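Putative nucleoside-diphosphate-sugar epimerase (Staphylococcus aureus subsp. aureus, PDB 3E48) is of unknown function but probably binds NAD(P)H in a Rossmann-type domain and resembles the epimerases of nucleotide-linked sugars. Local coordinates at residues I185-P188 / D189-G192; Q269-T272 / L273-L277; V38-D41 / W42-K45. All coordinates share one frame; numbering follows the deposited sequence.

Contact 1: residues I185-P188 / D189-G192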
ATOM      1  N   ILE B 185      19.369  -3.661 -14.606  1.00  9.56           N
ATOM      2  CA  ILE B 185      20.531  -4.168 -13.885  1.00  9.51           C
ATOM      3  C   ILE B 185      21.844  -3.755 -14.546  1.00 10.83           C
ATOM      4  O   ILE B 185      22.765  -3.287 -13.875  1.00 11.73           O
ATOM      5  CB  ILE B 185      20.491  -5.722 -13.783  1.00  9.59           C
ATOM      6  CG1 ILE B 185      19.324  -6.156 -12.893  1.00  7.00           C
ATOM      7  CG2 ILE B 185      21.806  -6.247 -13.204  1.00  7.54           C
ATOM      8  CD1 ILE B 185      19.107  -7.665 -12.849  1.00  7.10           C
ATOM      9  N   LYS B 186      21.915  -3.919 -15.864  1.00 10.18           N
ATOM     10  CA  LYS B 186      23.119  -3.597 -16.628  1.00 15.53           C
ATOM     11  C   LYS B 186      23.482  -2.115 -16.695  1.00 18.29           C
ATOM     12  O   LYS B 186      24.637  -1.774 -16.951  1.00 20.44           O
ATOM     13  CB  LYS B 186      22.993  -4.154 -18.049  1.00 11.90           C
ATOM     14  CG  LYS B 186      23.041  -5.678 -18.121  1.00 14.78           C
ATOM     15  CD  LYS B 186      22.773  -6.187 -19.527  1.00 16.09           C
ATOM     16  CE  LYS B 186      23.854  -5.762 -20.508  1.00 22.29           C
ATOM     17  NZ  LYS B 186      23.515  -6.206 -21.889  1.00 30.45           N
ATOM     18  N   ASN B 187      22.511  -1.234 -16.470  1.00 11.23           N
ATOM     19  CA  ASN B 187      22.780   0.199 -16.521  1.00 10.93           C
ATOM     20  C   ASN B 187      22.342   0.936 -15.257  1.00 14.43           C
ATOM     21  O   ASN B 187      21.188   1.343 -15.133  1.00 14.02           O
ATOM     22  CB  ASN B 187      22.099   0.824 -17.738  1.00 11.81           C
ATOM     23  CG  ASN B 187      22.358   2.314 -17.841  1.00 19.91           C
ATOM     24  OD1 ASN B 187      23.224   2.852 -17.147  1.00 20.64           O
ATOM     25  ND2 ASN B 187      21.619   2.989 -18.714  1.00 23.62           N
ATOM     26  N   PRO B 188      23.276   1.141 -14.313  1.00 16.73           N
ATOM     27  CA  PRO B 188      23.006   1.829 -13.044  1.00 15.37           C
ATOM     28  C   PRO B 188      22.424   3.236 -13.172  1.00 13.17           C
ATOM     29  O   PRO B 188      21.908   3.790 -12.198  1.00 13.27           O
ATOM     30  CB  PRO B 188      24.368   1.823 -12.348  1.00 16.22           C
ATOM     31  CG  PRO B 188      25.328   1.857 -13.495  1.00 29.74           C
ATOM     32  CD  PRO B 188      24.715   0.852 -14.452  1.00 19.13           C
ATOM     33  N   ASP B 189      22.503   3.814 -14.366  1.00 12.47           N
ATOM     34  CA  ASP B 189      21.952   5.148 -14.580  1.00 11.49           C
ATOM     35  C   ASP B 189      20.430   5.117 -14.581  1.00 13.84           C
ATOM     36  O   ASP B 189      19.785   6.154 -14.468  1.00 15.78           O
ATOM     37  CB  ASP B 189      22.461   5.731 -15.897  1.00 21.09           C
ATOM     38  CG  ASP B 189      23.742   6.512 -15.723  1.00 26.69           C
ATOM     39  OD1 ASP B 189      24.688   5.981 -15.105  1.00 32.75           O
ATOM     40  OD2 ASP B 189      23.806   7.662 -16.204  1.00 40.57           O
ATOM     41  N   THR B 190      19.864   3.920 -14.697  1.00 11.08           N
ATOM     42  CA  THR B 190      18.414   3.756 -14.706  1.00 10.72           C
ATOM     43  C   THR B 190      17.876   3.525 -13.293  1.00 10.57           C
ATOM     44  O   THR B 190      16.672   3.531 -13.075  1.00 10.20           O
ATOM     45  CB  THR B 190      17.987   2.547 -15.564  1.00 12.79           C
ATOM     46  OG1 THR B 190      18.496   1.342 -14.977  1.00  9.97           O
ATOM     47  CG2 THR B 190      18.512   2.683 -16.984  1.00 13.05           C
ATOM     48  N   TRP B 191      18.777   3.324 -12.337  1.00 10.58           N
ATOM     49  CA  TRP B 191      18.387   3.064 -10.957  1.00  9.64           C
ATOM     50  C   TRP B 191      17.760   4.262 -10.240  1.00 10.09           C
ATOM     51  O   TRP B 191      17.981   5.414 -10.619  1.00 16.72           O
ATOM     52  CB  TRP B 191      19.605   2.577 -10.164  1.00 11.88           C
ATOM     53  CG  TRP B 191      20.209   1.297 -10.673  1.00 14.21           C
ATOM     54  CD1 TRP B 191      19.858   0.609 -11.801  1.00 14.16           C
ATOM     55  CD2 TRP B 191      21.259   0.541 -10.053  1.00 11.07           C
ATOM     56  NE1 TRP B 191      20.622  -0.530 -11.919  1.00 13.35           N
ATOM     57  CE2 TRP B 191      21.489  -0.595 -10.859  1.00 10.68           C
ATOM     58  CE3 TRP B 191      22.027   0.716  -8.893  1.00 14.73           C
ATOM     59  CZ2 TRP B 191      22.456  -1.556 -10.541  1.00 13.01           C
ATOM     60  CZ3 TRP B 191      22.988  -0.238  -8.576  1.00 15.43           C
ATOM     61  CH2 TRP B 191      23.193  -1.359  -9.399  1.00 15.57           C
ATOM     62  N   GLY B 192      16.968   3.974  -9.208  1.00 13.17           N
ATOM     63  CA  GLY B 192      16.347   5.029  -8.420  1.00 13.39           C
ATOM     64  C   GLY B 192      15.061   5.599  -8.981  1.00 15.96           C
ATOM     65  O   GLY B 192      14.529   6.581  -8.463  1.00 18.27           O
TER
HETATM   66  O   HOH W   1      20.805   6.262 -11.115  1.00 25.89           O
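Trp-191 lays its indole over Pro-188 in a 3-10 turn that follows helix 174-186 and leads into strand 194-203 of the Rossmann-type domain. The tight part starts with this CH-pi contact: Pro-188 CA sits 3.4 Å from the centroid of the five-membered ring, only 4° off the ring normal, while Pro-188 CB reaches Trp-191 CE2 at 4.0 Å. With CG beside its own backbone N (chi1 -61°), Trp-191 folds its ring back over the turn. Ile-185 O lies at the ring's edge, and NE1 is hydrogen-bonded to Ile-184 O; His-100 also meets the indole, and the side chain also touches Thr-68. Proline suits its place, since its restricted phi fits the start of the turn. Equally tight is the double grip of Thr-190 on Asn-187 O: the backbone N donates from 2.9 Å, above the carbonyl plane, and the hydroxyl OG1 donates from 2.7 Å, almost straight down the C=O bond at 160°.

Toward the surface the contact is looser. Asn-187 brings OD1 within 3.0 Å of Asp-189 N, with the donor N well above the amide plane; this bond makes an Asx turn, a role that suits asparagine. Asp-189 is exposed, as befits a charged residue. A water donates to Pro-188 O, 2.9 Å away, and to Trp-191 O, and so links the two carbonyls.

Contact 2: residues Q269-T272 / L273-L277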
ATOM      1  N   GLN B 269      10.115  -3.491 -29.259  1.00 14.61           N
ATOM      2  CA  GLN B 269       8.681  -3.572 -29.015  1.00 16.02           C
ATOM      3  C   GLN B 269       8.380  -4.843 -28.228  1.00 12.58           C
ATOM      4  O   GLN B 269       9.005  -5.878 -28.452  1.00 13.36           O
ATOM      5  CB  GLN B 269       7.926  -3.621 -30.346  1.00 24.03           C
ATOM      6  CG  GLN B 269       8.066  -2.377 -31.215  1.00 22.29           C
ATOM      7  CD  GLN B 269       7.306  -1.192 -30.658  1.00 23.23           C
ATOM      8  OE1 GLN B 269       6.116  -1.291 -30.361  1.00 30.27           O
ATOM      9  NE2 GLN B 269       7.984  -0.060 -30.526  1.00 32.04           N
ATOM     10  N   PRO B 270       7.431  -4.781 -27.282  1.00 14.50           N
ATOM     11  CA  PRO B 270       7.110  -5.990 -26.516  1.00 14.03           C
ATOM     12  C   PRO B 270       6.441  -7.006 -27.434  1.00 13.53           C
ATOM     13  O   PRO B 270       5.843  -6.632 -28.441  1.00 11.23           O
ATOM     14  CB  PRO B 270       6.167  -5.470 -25.430  1.00 14.87           C
ATOM     15  CG  PRO B 270       5.513  -4.289 -26.077  1.00 19.34           C
ATOM     16  CD  PRO B 270       6.676  -3.622 -26.777  1.00 13.18           C
ATOM     17  N   GLN B 271       6.554  -8.286 -27.098  1.00  8.73           N
ATOM     18  CA  GLN B 271       5.946  -9.327 -27.909  1.00  7.47           C
ATOM     19  C   GLN B 271       4.434  -9.363 -27.710  1.00 11.35           C
ATOM     20  O   GLN B 271       3.949  -9.342 -26.578  1.00 10.13           O
ATOM     21  CB  GLN B 271       6.537 -10.693 -27.559  1.00 11.00           C
ATOM     22  CG  GLN B 271       6.089 -11.790 -28.505  1.00 11.42           C
ATOM     23  CD  GLN B 271       6.709 -13.135 -28.188  1.00 12.47           C
ATOM     24  OE1 GLN B 271       6.737 -14.032 -29.036  1.00 18.46           O
ATOM     25  NE2 GLN B 271       7.202 -13.290 -26.965  1.00 10.84           N
ATOM     26  N   THR B 272       3.696  -9.408 -28.814  1.00  9.05           N
ATOM     27  CA  THR B 272       2.237  -9.457 -28.773  1.00  9.89           C
ATOM     28  C   THR B 272       1.777 -10.843 -28.348  1.00 11.44           C
ATOM     29  O   THR B 272       2.541 -11.807 -28.422  1.00 12.28           O
ATOM     30  CB  THR B 272       1.635  -9.201 -30.160  1.00  9.61           C
ATOM     31  OG1 THR B 272       2.004 -10.280 -31.033  1.00 12.15           O
ATOM     32  CG2 THR B 272       2.140  -7.892 -30.731  1.00 14.63           C
ATOM     33  N   LEU B 273       0.525 -10.953 -27.916  1.00  9.89           N
ATOM     34  CA  LEU B 273       0.004 -12.255 -27.516  1.00  9.63           C
ATOM     35  C   LEU B 273      -0.032 -13.199 -28.722  1.00 11.96           C
ATOM     36  O   LEU B 273       0.318 -14.376 -28.612  1.00 11.14           O
ATOM     37  CB  LEU B 273      -1.401 -12.118 -26.919  1.00  9.44           C
ATOM     38  CG  LEU B 273      -2.111 -13.419 -26.532  1.00 13.73           C
ATOM     39  CD1 LEU B 273      -1.247 -14.236 -25.576  1.00  9.73           C
ATOM     40  CD2 LEU B 273      -3.441 -13.085 -25.881  1.00 15.72           C
ATOM     41  N   GLN B 274      -0.450 -12.671 -29.869  1.00 12.07           N
ATOM     42  CA  GLN B 274      -0.531 -13.459 -31.101  1.00 12.45           C
ATOM     43  C   GLN B 274       0.820 -14.105 -31.406  1.00 13.87           C
ATOM     44  O   GLN B 274       0.906 -15.297 -31.709  1.00 13.95           O
ATOM     45  CB  GLN B 274      -0.932 -12.570 -32.285  1.00 15.15           C
ATOM     46  CG  GLN B 274      -2.195 -11.736 -32.096  1.00 31.41           C
ATOM     47  CD  GLN B 274      -1.925 -10.377 -31.463  1.00 30.49           C
ATOM     48  OE1 GLN B 274      -1.633 -10.276 -30.270  1.00 28.68           O
ATOM     49  NE2 GLN B 274      -2.021  -9.322 -32.269  1.00 33.13           N
ATOM     50  N   SER B 275       1.870 -13.297 -31.328  1.00 14.55           N
ATOM     51  CA  SER B 275       3.228 -13.756 -31.586  1.00 13.54           C
ATOM     52  C   SER B 275       3.669 -14.783 -30.548  1.00 17.04           C
ATOM     53  O   SER B 275       4.295 -15.793 -30.880  1.00 14.35           O
ATOM     54  CB  SER B 275       4.186 -12.564 -31.566  1.00 10.00           C
ATOM     55  OG  SER B 275       5.531 -12.984 -31.696  1.00 14.08           O
ATOM     56  N   PHE B 276       3.341 -14.516 -29.288  1.00 12.83           N
ATOM     57  CA  PHE B 276       3.699 -15.404 -28.193  1.00 12.08           C
ATOM     58  C   PHE B 276       3.096 -16.789 -28.374  1.00 11.97           C
ATOM     59  O   PHE B 276       3.770 -17.801 -28.179  1.00 14.58           O
ATOM     60  CB  PHE B 276       3.234 -14.798 -26.866  1.00 10.72           C
ATOM     61  CG  PHE B 276       3.503 -15.668 -25.673  1.00  9.10           C
ATOM     62  CD1 PHE B 276       4.804 -16.012 -25.326  1.00 11.94           C
ATOM     63  CD2 PHE B 276       2.452 -16.148 -24.898  1.00 13.52           C
ATOM     64  CE1 PHE B 276       5.057 -16.821 -24.221  1.00 11.09           C
ATOM     65  CE2 PHE B 276       2.694 -16.957 -23.792  1.00 15.75           C
ATOM     66  CZ  PHE B 276       3.999 -17.295 -23.453  1.00 13.79           C
ATOM     67  N   LEU B 277       1.824 -16.833 -28.750  1.00 13.24           N
ATOM     68  CA  LEU B 277       1.141 -18.102 -28.958  1.00 17.65           C
ATOM     69  C   LEU B 277       1.633 -18.799 -30.225  1.00 21.40           C
ATOM     70  O   LEU B 277       1.649 -20.026 -30.297  1.00 25.51           O
ATOM     71  CB  LEU B 277      -0.369 -17.872 -29.044  1.00 13.21           C
ATOM     72  CG  LEU B 277      -1.038 -17.285 -27.797  1.00 13.39           C
ATOM     73  CD1 LEU B 277      -2.511 -17.069 -28.084  1.00 17.52           C
ATOM     74  CD2 LEU B 277      -0.850 -18.212 -26.606  1.00 14.10           C
TER
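Thr-272 O accepts the first backbone bond of helix 273-277, from Phe-276 N at 3.0 Å, after the extended chain of 269-272 bends into the helix. Thr-272 itself is the N-cap. Its OG1 stands between the backbone N and the carbonyl carbon (chi1 66°), turned toward the first turn of the helix, and accepts from Ser-275 N at 3.0 Å with an N-H...O angle of 159°. Threonine suits the place because its short hydroxyl can stand in for a carbonyl that the chain before the helix cannot supply.

Two glutamines pack near the cap. Gln-274 curls back to bring OE1 within 3.4 Å of Thr-272 CB. Gln-271 approaches with its chain extended, and its CG passes 3.5 Å from Ser-275 OG. The Gln-271 amide stands nearly upright to the Phe-276 ring, their planes 82° apart. Phe-276 leads its ring away from the cap, where Lys-148 makes a cation-pi contact with it; a broad aromatic face suits that neighbour.

Leu-273 turns away from the cap, and leucine suits this buried position, where it meets Leu-207 and Ile-210 of helix 204-215. Tyr-202 OH bonds to Leu-273 N, and Tyr-200 OH to Pro-270 O, tying the approach to strand 194-203. The whole is a classic helix N-cap, here starting the short helix 273-277 beside helix 204-215.

Contact 3: residues V38-D41 / W42-K45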
ATOM      1  N   VAL B  38      18.300 -26.051  -8.616  1.00 20.19           N
ATOM      2  CA  VAL B  38      19.099 -25.208  -9.498  1.00 17.24           C
ATOM      3  C   VAL B  38      19.571 -25.991 -10.724  1.00 16.12           C
ATOM      4  O   VAL B  38      20.149 -27.071 -10.599  1.00 16.65           O
ATOM      5  CB  VAL B  38      20.336 -24.637  -8.751  1.00 14.46           C
ATOM      6  CG1 VAL B  38      21.238 -23.884  -9.719  1.00 11.77           C
ATOM      7  CG2 VAL B  38      19.881 -23.706  -7.636  1.00 14.81           C
ATOM      8  N   PRO B  39      19.315 -25.460 -11.928  1.00 14.58           N
ATOM      9  CA  PRO B  39      19.732 -26.132 -13.162  1.00 14.88           C
ATOM     10  C   PRO B  39      21.236 -26.383 -13.173  1.00 15.95           C
ATOM     11  O   PRO B  39      22.019 -25.525 -12.769  1.00 13.59           O
ATOM     12  CB  PRO B  39      19.301 -25.151 -14.248  1.00 13.63           C
ATOM     13  CG  PRO B  39      18.073 -24.548 -13.672  1.00 13.64           C
ATOM     14  CD  PRO B  39      18.482 -24.283 -12.233  1.00 15.05           C
ATOM     15  N   ASP B  40      21.634 -27.562 -13.637  1.00 14.70           N
ATOM     16  CA  ASP B  40      23.043 -27.921 -13.689  1.00 14.59           C
ATOM     17  C   ASP B  40      23.865 -26.971 -14.550  1.00 15.16           C
ATOM     18  O   ASP B  40      25.042 -26.749 -14.277  1.00 24.44           O
ATOM     19  CB  ASP B  40      23.196 -29.350 -14.203  1.00 18.59           C
ATOM     20  CG  ASP B  40      22.586 -30.368 -13.264  1.00 32.73           C
ATOM     21  OD1 ASP B  40      23.079 -30.493 -12.124  1.00 37.46           O
ATOM     22  OD2 ASP B  40      21.611 -31.039 -13.663  1.00 42.19           O
ATOM     23  N   ASP B  41      23.245 -26.409 -15.583  1.00 16.41           N
ATOM     24  CA  ASP B  41      23.946 -25.485 -16.470  1.00 17.44           C
ATOM     25  C   ASP B  41      24.346 -24.196 -15.761  1.00 17.60           C
ATOM     26  O   ASP B  41      25.262 -23.496 -16.198  1.00 14.35           O
ATOM     27  CB  ASP B  41      23.083 -25.152 -17.693  1.00 27.62           C
ATOM     28  CG  ASP B  41      22.843 -26.358 -18.582  1.00 38.48           C
ATOM     29  OD1 ASP B  41      23.822 -27.067 -18.906  1.00 39.07           O
ATOM     30  OD2 ASP B  41      21.678 -26.592 -18.968  1.00 41.20           O
ATOM     31  N   TRP B  42      23.660 -23.884 -14.667  1.00 13.64           N
ATOM     32  CA  TRP B  42      23.952 -22.674 -13.907  1.00 13.89           C
ATOM     33  C   TRP B  42      25.219 -22.812 -13.073  1.00 13.98           C
ATOM     34  O   TRP B  42      25.782 -21.814 -12.626  1.00 10.02           O
ATOM     35  CB  TRP B  42      22.780 -22.328 -12.990  1.00 13.76           C
ATOM     36  CG  TRP B  42      21.550 -21.854 -13.708  1.00 12.18           C
ATOM     37  CD1 TRP B  42      21.319 -21.874 -15.054  1.00  9.59           C
ATOM     38  CD2 TRP B  42      20.369 -21.314 -13.107  1.00  9.35           C
ATOM     39  NE1 TRP B  42      20.065 -21.380 -15.329  1.00 13.04           N
ATOM     40  CE2 TRP B  42      19.460 -21.029 -14.150  1.00  9.72           C
ATOM     41  CE3 TRP B  42      19.990 -21.045 -11.787  1.00  9.54           C
ATOM     42  CZ2 TRP B  42      18.193 -20.488 -13.912  1.00 10.77           C
ATOM     43  CZ3 TRP B  42      18.731 -20.506 -11.551  1.00  6.08           C
ATOM     44  CH2 TRP B  42      17.848 -20.235 -12.609  1.00  7.84           C
ATOM     45  N   ARG B  43      25.663 -24.049 -12.860  1.00 13.04           N
ATOM     46  CA  ARG B  43      26.863 -24.292 -12.071  1.00 16.43           C
ATOM     47  C   ARG B  43      28.085 -23.645 -12.718  1.00 10.63           C
ATOM     48  O   ARG B  43      28.363 -23.854 -13.899  1.00 11.48           O
ATOM     49  CB  ARG B  43      27.083 -25.799 -11.897  1.00 19.31           C
ATOM     50  CG  ARG B  43      25.921 -26.500 -11.208  1.00 26.14           C
ATOM     51  CD  ARG B  43      25.655 -25.897  -9.831  1.00 38.34           C
ATOM     52  NE  ARG B  43      24.351 -26.281  -9.288  1.00 44.62           N
ATOM     53  CZ  ARG B  43      24.000 -27.525  -8.975  1.00 46.82           C
ATOM     54  NH1 ARG B  43      24.855 -28.525  -9.149  1.00 50.67           N
ATOM     55  NH2 ARG B  43      22.789 -27.769  -8.488  1.00 47.28           N
ATOM     56  N   GLY B  44      28.799 -22.844 -11.932  1.00 13.24           N
ATOM     57  CA  GLY B  44      29.978 -22.164 -12.433  1.00 10.09           C
ATOM     58  C   GLY B  44      29.664 -20.845 -13.118  1.00 12.61           C
ATOM     59  O   GLY B  44      30.574 -20.116 -13.509  1.00 13.12           O
ATOM     60  N   LYS B  45      28.380 -20.525 -13.255  1.00  7.84           N
ATOM     61  CA  LYS B  45      27.976 -19.284 -13.914  1.00  8.61           C
ATOM     62  C   LYS B  45      27.399 -18.262 -12.934  1.00 11.62           C
ATOM     63  O   LYS B  45      27.476 -17.058 -13.165  1.00 10.38           O
ATOM     64  CB  LYS B  45      26.975 -19.602 -15.027  1.00 13.32           C
ATOM     65  CG  LYS B  45      27.594 -20.463 -16.126  1.00 21.63           C
ATOM     66  CD  LYS B  45      26.591 -20.864 -17.181  1.00 28.71           C
ATOM     67  CE  LYS B  45      27.240 -21.783 -18.208  1.00 21.89           C
ATOM     68  NZ  LYS B  45      27.824 -22.987 -17.549  1.00 21.41           N
TER
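One face of the Trp-42 indole is covered by the Pro-39 ring, whose CD stands 3.6 Å from the centroid of the six-membered ring, 13° off its normal, a CH-pi contact; Asp-41 C lies at the indole edge. Pro-39 stands just before a short 3-10 turn (40-42) and Trp-42 closes it, in the connection between strands 28-32 and 47-50 of the Rossmann-type domain. Proline and tryptophan lie side by side and point the same way, which suits a compact pyrrolidine ring whose CD lies over the aromatic face. Val-38 adds CG1 obliquely, 3.7 Å from Trp-42 CE3, its branch swung opposite the backbone N (chi1 174°). The buried indole also reaches helix 11-22, touching Thr-17 and giving its NE1 proton to Asn-18 OD1, which satisfies the ring's polar atom.

The other flat group, the Arg-43 guanidinium, has Val-38 CB at its edge, in its plane. Asp-40 OD1 approaches obliquely, 4.0 Å from Arg-43 NH1. Because this oxygen lies well out of the guanidinium plane, no N-H points at it, and the long salt bridge between these exposed residues is one of charge alone.

Backbone bonds set the turn: Trp-42 N donates to Pro-39 O at 3.0 Å, and Arg-43 N to Asp-40 O at 3.1 Å. Gly-44 has a positive phi (86°) that suits glycine, and Lys-45 N bonds back to Trp-42 O. The long lysine side chain, straight as far as CE and bent at chi4, ends in a hydrogen bond from NZ to Asp-41 O, 2.9 Å long and in the plane of that carbonyl.

Overall arrangement
All three are local contacts, and none touches another. Along the chain, contact 3 comes first, then contact 1, then contact 2. Contacts 3 and 1 both belong to the Rossmann-type part: contact 3 joins strands 28-32 and 47-50, and contact 1 links helix 174-186 to strand 194-203. Their centres are about 26 Å apart, with nearest atoms about 12 Å apart. Contact 2 meets that same strand farther along, through Tyr-200 and Tyr-202, and Gln-271 N bonds to Asp-176 of the helix that ends at contact 1. Even so, contacts 1 and 2 have centres about 26 Å apart, and the centres of contacts 2 and 3 are about 29 Å apart, nearest atoms about 17 Å.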